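Local coordinates for protein AvrRxo1-ORF1 (PDB 4Z8T) that is a type III effector of a plant-pathogenic Xanthomonas with a polynucleotide kinase domain, probably phosphorylating a nucleotide-like substrate, and binds its chaperone-like partner AvrRxo1-ORF2, at residues 184-196 with 210-224. Numbering follows the deposited sequence.
Sequences DIDAPLENSLVGV and YPVVSSGFVAVRSNR. With SO4 (sulfate ion), chain F.
Arg-221 reaches back from the last turn of helix 210-222 to Asp-186, in the loop that leaves strand 179-185. From CB the chain runs out through CG and CD, which pass Asp-186 OD1 without bonding to it, and a bend at chi2 (-147°) swings the tip across the carboxylate. Arg-221 NE gives a nearly straight bond to Asp-186 OD1 (2.9 Å); Arg-221 NH2 donates to the syn lone pair of Asp-186 OD2, a side-on grip. Arg-221 NH2 also donates to sulfate O3 (2.8 Å), and NH1 makes a longer bond to sulfate O2 and another to the carbonyl of Ser-275. Phe-217 CZ lies 3.3 Å above the guanidinium plane of Arg-221, toward its rim.

Asp-186 OD1 takes a second bond, from Arg-224 NH1, on the same face of the carboxylate as NE of Arg-221. NE of Arg-224 bonds OD2 and NH2 bonds OD1 of Asp-184, both from above the carboxylate plane, and Arg-71 adds a further salt bridge to Asp-184 OD2.

Farther along, helices 189-196 and 210-222 run roughly antiparallel (147°). Leu-189 sets CB over the centre of the Phe-217 ring, a CH-pi contact at 3.9 Å from the centroid, and is a knob among Phe-217, Ser-214, Val-213 and Tyr-210.

Two buried carboxylates thus orient two arginines, and the sulfate on Arg-221, probably from the crystallisation liquor, suggests that a phosphate could bind here; which one is not established.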
ATOM      1  N   ASP A 184       0.458 -21.606  -8.509  1.00 15.25           N
ATOM      2  CA  ASP A 184       1.166 -20.342  -8.382  1.00 14.66           C
ATOM      3  C   ASP A 184       1.022 -19.947  -6.914  1.00 15.27           C
ATOM      4  O   ASP A 184      -0.088 -19.878  -6.393  1.00 17.07           O
ATOM      5  CB  ASP A 184       0.473 -19.337  -9.302  1.00 16.26           C
ATOM      6  CG  ASP A 184       1.230 -18.041  -9.458  1.00 16.48           C
ATOM      7  OD1 ASP A 184       2.339 -17.897  -8.899  1.00 17.19           O
ATOM      8  OD2 ASP A 184       0.697 -17.152 -10.154  1.00 17.68           O
ATOM      9  N   ILE A 185       2.152 -19.738  -6.243  1.00 15.14           N
ATOM     10  CA  ILE A 185       2.169 -19.600  -4.790  1.00 14.95           C
ATOM     11  C   ILE A 185       2.787 -18.261  -4.424  1.00 14.41           C
ATOM     12  O   ILE A 185       3.908 -17.952  -4.832  1.00 17.58           O
ATOM     13  CB  ILE A 185       3.006 -20.733  -4.148  1.00 15.70           C
ATOM     14  CG1 ILE A 185       2.397 -22.113  -4.485  1.00 19.14           C
ATOM     15  CG2 ILE A 185       3.037 -20.547  -2.629  1.00 19.50           C
ATOM     16  CD1 ILE A 185       3.167 -22.912  -5.533  1.00 19.51           C
ATOM     17  N   ASP A 186       2.041 -17.460  -3.666  1.00 14.38           N
ATOM     18  CA  ASP A 186       2.490 -16.123  -3.281  1.00 13.90           C
ATOM     19  C   ASP A 186       2.585 -15.969  -1.772  1.00 15.10           C
ATOM     20  O   ASP A 186       1.755 -16.507  -1.033  1.00 15.26           O
ATOM     21  CB  ASP A 186       1.506 -15.066  -3.775  1.00 14.68           C
ATOM     22  CG  ASP A 186       1.996 -13.667  -3.511  1.00 14.85           C
ATOM     23  OD1 ASP A 186       2.738 -13.142  -4.373  1.00 16.48           O
ATOM     24  OD2 ASP A 186       1.679 -13.088  -2.442  1.00 16.55           O
ATOM     25  N   ALA A 187       3.600 -15.227  -1.333  1.00 14.50           N
ATOM     26  CA  ALA A 187       3.677 -14.753   0.042  1.00 14.51           C
ATOM     27  C   ALA A 187       4.211 -13.333   0.025  1.00 15.60           C
ATOM     28  O   ALA A 187       4.897 -12.935  -0.915  1.00 15.89           O
ATOM     29  CB  ALA A 187       4.594 -15.651   0.861  1.00 17.52           C
ATOM     30  N   PRO A 188       3.911 -12.559   1.072  1.00 15.81           N
ATOM     31  CA  PRO A 188       4.480 -11.215   1.175  1.00 18.05           C
ATOM     32  C   PRO A 188       5.999 -11.286   1.138  1.00 16.36           C
ATOM     33  O   PRO A 188       6.572 -12.298   1.560  1.00 16.42           O
ATOM     34  CB  PRO A 188       4.013 -10.744   2.558  1.00 21.04           C
ATOM     35  CG  PRO A 188       2.770 -11.517   2.823  1.00 22.84           C
ATOM     36  CD  PRO A 188       2.943 -12.851   2.145  1.00 16.98           C
ATOM     37  N   LEU A 189       6.632 -10.232   0.637  1.00 16.03           N
ATOM     38  CA  LEU A 189       8.083 -10.219   0.504  1.00 14.23           C
ATOM     39  C   LEU A 189       8.774 -10.513   1.821  1.00 15.11           C
ATOM     40  O   LEU A 189       9.738 -11.265   1.855  1.00 15.16           O
ATOM     41  CB  LEU A 189       8.548  -8.879  -0.051  1.00 15.02           C
ATOM     42  CG  LEU A 189      10.056  -8.639  -0.168  1.00 16.67           C
ATOM     43  CD1 LEU A 189      10.749  -9.735  -0.959  1.00 16.59           C
ATOM     44  CD2 LEU A 189      10.286  -7.291  -0.845  1.00 20.30           C
ATOM     45  N   GLU A 190       8.286  -9.911   2.898  1.00 18.20           N
ATOM     46  CA  GLU A 190       8.894 -10.156   4.198  1.00 17.98           C
ATOM     47  C   GLU A 190       8.845 -11.632   4.591  1.00 17.04           C
ATOM     48  O   GLU A 190       9.761 -12.144   5.261  1.00 17.33           O
ATOM     49  CB  GLU A 190       8.215  -9.283   5.257  1.00 21.02           C
ATOM     50  CG  GLU A 190       9.119  -8.865   6.378  1.00 29.91           C
ATOM     51  CD  GLU A 190       8.552  -7.692   7.158  1.00 32.66           C
ATOM     52  OE1 GLU A 190       7.310  -7.615   7.297  1.00 33.54           O
ATOM     53  OE2 GLU A 190       9.349  -6.839   7.614  1.00 34.35           O
ATOM     54  N   ASN A 191       7.792 -12.336   4.175  1.00 17.46           N
ATOM     55  CA  ASN A 191       7.700 -13.758   4.491  1.00 17.87           C
ATOM     56  C   ASN A 191       8.794 -14.526   3.777  1.00 15.65           C
ATOM     57  O   ASN A 191       9.355 -15.468   4.317  1.00 16.89           O
ATOM     58  CB  ASN A 191       6.333 -14.343   4.109  1.00 17.95           C
ATOM     59  CG  ASN A 191       5.261 -14.025   5.127  1.00 20.55           C
ATOM     60  OD1 ASN A 191       5.378 -13.051   5.883  1.00 26.30           O
ATOM     61  ND2 ASN A 191       4.212 -14.851   5.166  1.00 19.97           N
ATOM     62  N   SER A 192       9.082 -14.137   2.541  1.00 14.39           N
ATOM     63  CA  SER A 192      10.164 -14.778   1.811  1.00 15.67           C
ATOM     64  C   SER A 192      11.505 -14.476   2.439  1.00 13.33           C
ATOM     65  O   SER A 192      12.367 -15.340   2.478  1.00 16.22           O
ATOM     66  CB  SER A 192      10.181 -14.348   0.338  1.00 15.09           C
ATOM     67  OG  SER A 192       9.106 -14.960  -0.367  1.00 15.61           O
ATOM     68  N   LEU A 193      11.685 -13.250   2.931  1.00 13.96           N
ATOM     69  CA  LEU A 193      12.957 -12.876   3.539  1.00 14.64           C
ATOM     70  C   LEU A 193      13.203 -13.705   4.796  1.00 15.53           C
ATOM     71  O   LEU A 193      14.293 -14.263   4.981  1.00 16.81           O
ATOM     72  CB  LEU A 193      12.990 -11.372   3.858  1.00 14.21           C
ATOM     73  CG  LEU A 193      12.854 -10.423   2.653  1.00 15.65           C
ATOM     74  CD1 LEU A 193      12.714  -8.956   3.115  1.00 17.74           C
ATOM     75  CD2 LEU A 193      14.028 -10.540   1.698  1.00 18.06           C
ATOM     76  N   VAL A 194      12.189 -13.824   5.647  1.00 16.12           N
ATOM     77  CA  VAL A 194      12.410 -14.624   6.859  1.00 17.04           C
ATOM     78  C   VAL A 194      12.491 -16.110   6.517  1.00 18.88           C
ATOM     79  O   VAL A 194      13.205 -16.865   7.171  1.00 19.04           O
ATOM     80  CB  VAL A 194      11.408 -14.327   7.986  1.00 23.91           C
ATOM     81  CG1 VAL A 194      10.085 -14.930   7.687  1.00 20.83           C
ATOM     82  CG2 VAL A 194      11.947 -14.852   9.323  1.00 25.85           C
ATOM     83  N   GLY A 195      11.797 -16.519   5.458  1.00 17.32           N
ATOM     84  CA  GLY A 195      11.909 -17.879   4.968  1.00 17.80           C
ATOM     85  C   GLY A 195      13.334 -18.235   4.562  1.00 17.86           C
ATOM     86  O   GLY A 195      13.815 -19.336   4.827  1.00 18.54           O
ATOM     87  N   VAL A 196      14.010 -17.302   3.902  1.00 16.92           N
ATOM     88  CA  VAL A 196      15.388 -17.512   3.488  1.00 14.16           C
ATOM     89  C   VAL A 196      16.313 -17.588   4.711  1.00 15.95           C
ATOM     90  O   VAL A 196      17.187 -18.454   4.781  1.00 18.32           O
ATOM     91  CB  VAL A 196      15.847 -16.423   2.519  1.00 14.89           C
ATOM     92  CG1 VAL A 196      17.362 -16.507   2.302  1.00 16.75           C
ATOM     93  CG2 VAL A 196      15.127 -16.607   1.182  1.00 17.18           C
ATOM     94  N   TYR A 210      19.411 -10.458  -0.807  1.00 18.62           N
ATOM     95  CA  TYR A 210      18.202  -9.656  -0.901  1.00 19.04           C
ATOM     96  C   TYR A 210      17.722  -9.334  -2.330  1.00 17.64           C
ATOM     97  O   TYR A 210      16.528  -9.479  -2.608  1.00 16.56           O
ATOM     98  CB  TYR A 210      18.344  -8.359  -0.080  1.00 20.34           C
ATOM     99  CG  TYR A 210      17.057  -7.567   0.016  1.00 18.19           C
ATOM    100  CD1 TYR A 210      16.690  -6.679  -0.981  1.00 20.38           C
ATOM    101  CD2 TYR A 210      16.221  -7.702   1.112  1.00 19.83           C
ATOM    102  CE1 TYR A 210      15.517  -5.970  -0.913  1.00 18.80           C
ATOM    103  CE2 TYR A 210      15.038  -6.981   1.194  1.00 21.34           C
ATOM    104  CZ  TYR A 210      14.700  -6.120   0.177  1.00 20.55           C
ATOM    105  OH  TYR A 210      13.531  -5.394   0.240  1.00 24.54           O
ATOM    106  N   PRO A 211      18.612  -8.841  -3.217  1.00 18.54           N
ATOM    107  CA  PRO A 211      18.102  -8.438  -4.532  1.00 17.81           C
ATOM    108  C   PRO A 211      17.407  -9.570  -5.301  1.00 17.89           C
ATOM    109  O   PRO A 211      16.470  -9.315  -6.068  1.00 17.35           O
ATOM    110  CB  PRO A 211      19.366  -7.998  -5.280  1.00 22.23           C
ATOM    111  CG  PRO A 211      20.302  -7.569  -4.195  1.00 23.74           C
ATOM    112  CD  PRO A 211      20.057  -8.560  -3.087  1.00 20.52           C
ATOM    113  N   VAL A 212      17.860 -10.801  -5.107  1.00 16.32           N
ATOM    114  CA  VAL A 212      17.228 -11.946  -5.756  1.00 14.24           C
ATOM    115  C   VAL A 212      15.786 -12.117  -5.284  1.00 15.43           C
ATOM    116  O   VAL A 212      14.874 -12.358  -6.077  1.00 16.67           O
ATOM    117  CB  VAL A 212      18.033 -13.223  -5.467  1.00 16.01           C
ATOM    118  CG1 VAL A 212      17.290 -14.486  -5.942  1.00 17.68           C
ATOM    119  CG2 VAL A 212      19.417 -13.126  -6.131  1.00 18.11           C
ATOM    120  N   VAL A 213      15.581 -12.007  -3.980  1.00 15.77           N
ATOM    121  CA  VAL A 213      14.251 -12.213  -3.413  1.00 14.39           C
ATOM    122  C   VAL A 213      13.310 -11.055  -3.754  1.00 15.27           C
ATOM    123  O   VAL A 213      12.137 -11.261  -4.099  1.00 14.99           O
ATOM    124  CB  VAL A 213      14.354 -12.427  -1.890  1.00 15.67           C
ATOM    125  CG1 VAL A 213      12.984 -12.774  -1.303  1.00 16.71           C
ATOM    126  CG2 VAL A 213      15.355 -13.548  -1.601  1.00 16.46           C
ATOM    127  N   SER A 214      13.818  -9.830  -3.702  1.00 15.65           N
ATOM    128  CA  SER A 214      12.989  -8.664  -4.022  1.00 15.03           C
ATOM    129  C   SER A 214      12.661  -8.569  -5.504  1.00 14.83           C
ATOM    130  O   SER A 214      11.502  -8.378  -5.880  1.00 15.01           O
ATOM    131  CB  SER A 214      13.656  -7.378  -3.526  1.00 18.52           C
ATOM    132  OG  SER A 214      12.780  -6.274  -3.705  1.00 20.89           O
ATOM    133  N   SER A 215      13.663  -8.729  -6.357  1.00 15.68           N
ATOM    134  CA  SER A 215      13.389  -8.664  -7.781  1.00 16.24           C
ATOM    135  C   SER A 215      12.519  -9.834  -8.216  1.00 16.68           C
ATOM    136  O   SER A 215      11.667  -9.696  -9.099  1.00 16.30           O
ATOM    137  CB  SER A 215      14.686  -8.601  -8.589  1.00 19.23           C
ATOM    138  OG  SER A 215      15.206  -7.281  -8.519  1.00 22.43           O
ATOM    139  N   GLY A 216      12.686 -10.976  -7.555  1.00 17.32           N
ATOM    140  CA  GLY A 216      11.827 -12.118  -7.827  1.00 18.06           C
ATOM    141  C   GLY A 216      10.380 -11.841  -7.463  1.00 16.31           C
ATOM    142  O   GLY A 216       9.459 -12.259  -8.168  1.00 16.61           O
ATOM    143  N   PHE A 217      10.187 -11.152  -6.341  1.00 15.11           N
ATOM    144  CA  PHE A 217       8.862 -10.786  -5.861  1.00 14.92           C
ATOM    145  C   PHE A 217       8.186  -9.848  -6.840  1.00 16.28           C
ATOM    146  O   PHE A 217       7.028 -10.044  -7.210  1.00 15.80           O
ATOM    147  CB  PHE A 217       9.015 -10.107  -4.502  1.00 16.37           C
ATOM    148  CG  PHE A 217       7.757  -9.491  -3.961  1.00 15.83           C
ATOM    149  CD1 PHE A 217       6.856 -10.250  -3.240  1.00 17.26           C
ATOM    150  CD2 PHE A 217       7.522  -8.122  -4.096  1.00 19.33           C
ATOM    151  CE1 PHE A 217       5.717  -9.672  -2.716  1.00 16.79           C
ATOM    152  CE2 PHE A 217       6.381  -7.546  -3.566  1.00 17.76           C
ATOM    153  CZ  PHE A 217       5.479  -8.329  -2.879  1.00 16.77           C
ATOM    154  N   VAL A 218       8.914  -8.819  -7.251  1.00 16.64           N
ATOM    155  CA  VAL A 218       8.375  -7.869  -8.205  1.00 15.90           C
ATOM    156  C   VAL A 218       7.973  -8.560  -9.509  1.00 16.46           C
ATOM    157  O   VAL A 218       6.862  -8.362 -10.014  1.00 17.31           O
ATOM    158  CB  VAL A 218       9.375  -6.739  -8.489  1.00 16.95           C
ATOM    159  CG1 VAL A 218       8.894  -5.901  -9.665  1.00 19.51           C
ATOM    160  CG2 VAL A 218       9.549  -5.879  -7.241  1.00 16.94           C
ATOM    161  N   ALA A 219       8.859  -9.408 -10.024  1.00 16.35           N
ATOM    162  CA  ALA A 219       8.613 -10.101 -11.283  1.00 18.09           C
ATOM    163  C   ALA A 219       7.428 -11.056 -11.190  1.00 17.75           C
ATOM    164  O   ALA A 219       6.582 -11.096 -12.086  1.00 19.68           O
ATOM    165  CB  ALA A 219       9.837 -10.841 -11.717  1.00 16.78           C
ATOM    166  N   VAL A 220       7.364 -11.836 -10.114  1.00 15.52           N
ATOM    167  CA  VAL A 220       6.304 -12.829 -10.011  1.00 16.13           C
ATOM    168  C   VAL A 220       4.930 -12.175  -9.889  1.00 16.61           C
ATOM    169  O   VAL A 220       3.958 -12.644 -10.478  1.00 16.80           O
ATOM    170  CB  VAL A 220       6.571 -13.861  -8.872  1.00 18.07           C
ATOM    171  CG1 VAL A 220       6.211 -13.293  -7.533  1.00 20.98           C
ATOM    172  CG2 VAL A 220       5.805 -15.158  -9.140  1.00 21.67           C
ATOM    173  N   ARG A 221       4.853 -11.063  -9.169  1.00 16.15           N
ATOM    174  CA  ARG A 221       3.588 -10.382  -9.033  1.00 15.68           C
ATOM    175  C   ARG A 221       3.199  -9.636 -10.311  1.00 17.43           C
ATOM    176  O   ARG A 221       2.053  -9.705 -10.738  1.00 17.21           O
ATOM    177  CB  ARG A 221       3.610  -9.445  -7.820  1.00 18.28           C
ATOM    178  CG  ARG A 221       3.553 -10.231  -6.519  1.00 19.48           C
ATOM    179  CD  ARG A 221       2.825  -9.460  -5.497  1.00 18.69           C
ATOM    180  NE  ARG A 221       2.643 -10.198  -4.244  1.00 15.56           N
ATOM    181  CZ  ARG A 221       2.302  -9.614  -3.109  1.00 16.73           C
ATOM    182  NH1 ARG A 221       2.099  -8.300  -3.080  1.00 19.72           N
ATOM    183  NH2 ARG A 221       2.173 -10.342  -2.009  1.00 17.28           N
ATOM    184  N   SER A 222       4.155  -8.936 -10.911  1.00 16.63           N
ATOM    185  CA  SER A 222       3.853  -8.100 -12.081  1.00 18.16           C
ATOM    186  C   SER A 222       3.370  -8.903 -13.285  1.00 20.24           C
ATOM    187  O   SER A 222       2.596  -8.397 -14.113  1.00 19.82           O
ATOM    188  CB  SER A 222       5.073  -7.260 -12.483  1.00 21.25           C
ATOM    189  OG  SER A 222       5.379  -6.318 -11.467  1.00 26.10           O
ATOM    190  N   ASN A 223       3.827 -10.146 -13.389  1.00 16.88           N
ATOM    191  CA  ASN A 223       3.488 -10.985 -14.530  1.00 16.85           C
ATOM    192  C   ASN A 223       2.448 -12.052 -14.243  1.00 16.37           C
ATOM    193  O   ASN A 223       2.147 -12.871 -15.101  1.00 16.92           O
ATOM    194  CB  ASN A 223       4.751 -11.624 -15.097  1.00 20.16           C
ATOM    195  CG  ASN A 223       5.658 -10.606 -15.724  1.00 28.14           C
ATOM    196  OD1 ASN A 223       5.295  -9.988 -16.727  1.00 31.93           O
ATOM    197  ND2 ASN A 223       6.838 -10.413 -15.148  1.00 23.46           N
ATOM    198  N   ARG A 224       1.882 -12.029 -13.041  1.00 15.51           N
ATOM    199  CA  ARG A 224       0.919 -13.042 -12.630  1.00 14.94           C
ATOM    200  C   ARG A 224      -0.345 -13.083 -13.492  1.00 15.45           C
ATOM    201  O   ARG A 224      -0.807 -14.162 -13.873  1.00 16.17           O
ATOM    202  CB  ARG A 224       0.557 -12.801 -11.157  1.00 14.67           C
ATOM    203  CG  ARG A 224      -0.461 -13.763 -10.574  1.00 15.41           C
ATOM    204  CD  ARG A 224      -0.278 -13.803  -9.076  1.00 14.64           C
ATOM    205  NE  ARG A 224       0.798 -14.720  -8.691  1.00 14.88           N
ATOM    206  CZ  ARG A 224       1.630 -14.535  -7.665  1.00 15.64           C
ATOM    207  NH1 ARG A 224       1.547 -13.440  -6.930  1.00 15.73           N
ATOM    208  NH2 ARG A 224       2.547 -15.465  -7.383  1.00 16.16           N
TER
HETATM  209  S   SO4 F 504       1.705  -7.982   0.714  1.00 43.96           S
HETATM  210  O1  SO4 F 504       1.321  -7.643   2.082  1.00 42.35           O
HETATM  211  O2  SO4 F 504       1.042  -7.102  -0.239  1.00 38.88           O
HETATM  212  O3  SO4 F 504       1.324  -9.360   0.430  1.00 36.75           O
HETATM  213  O4  SO4 F 504       3.154  -7.838   0.562  1.00 45.57           O
HETATM  214  O   HOH W   1       5.244 -15.875  -5.609  1.00 16.93           O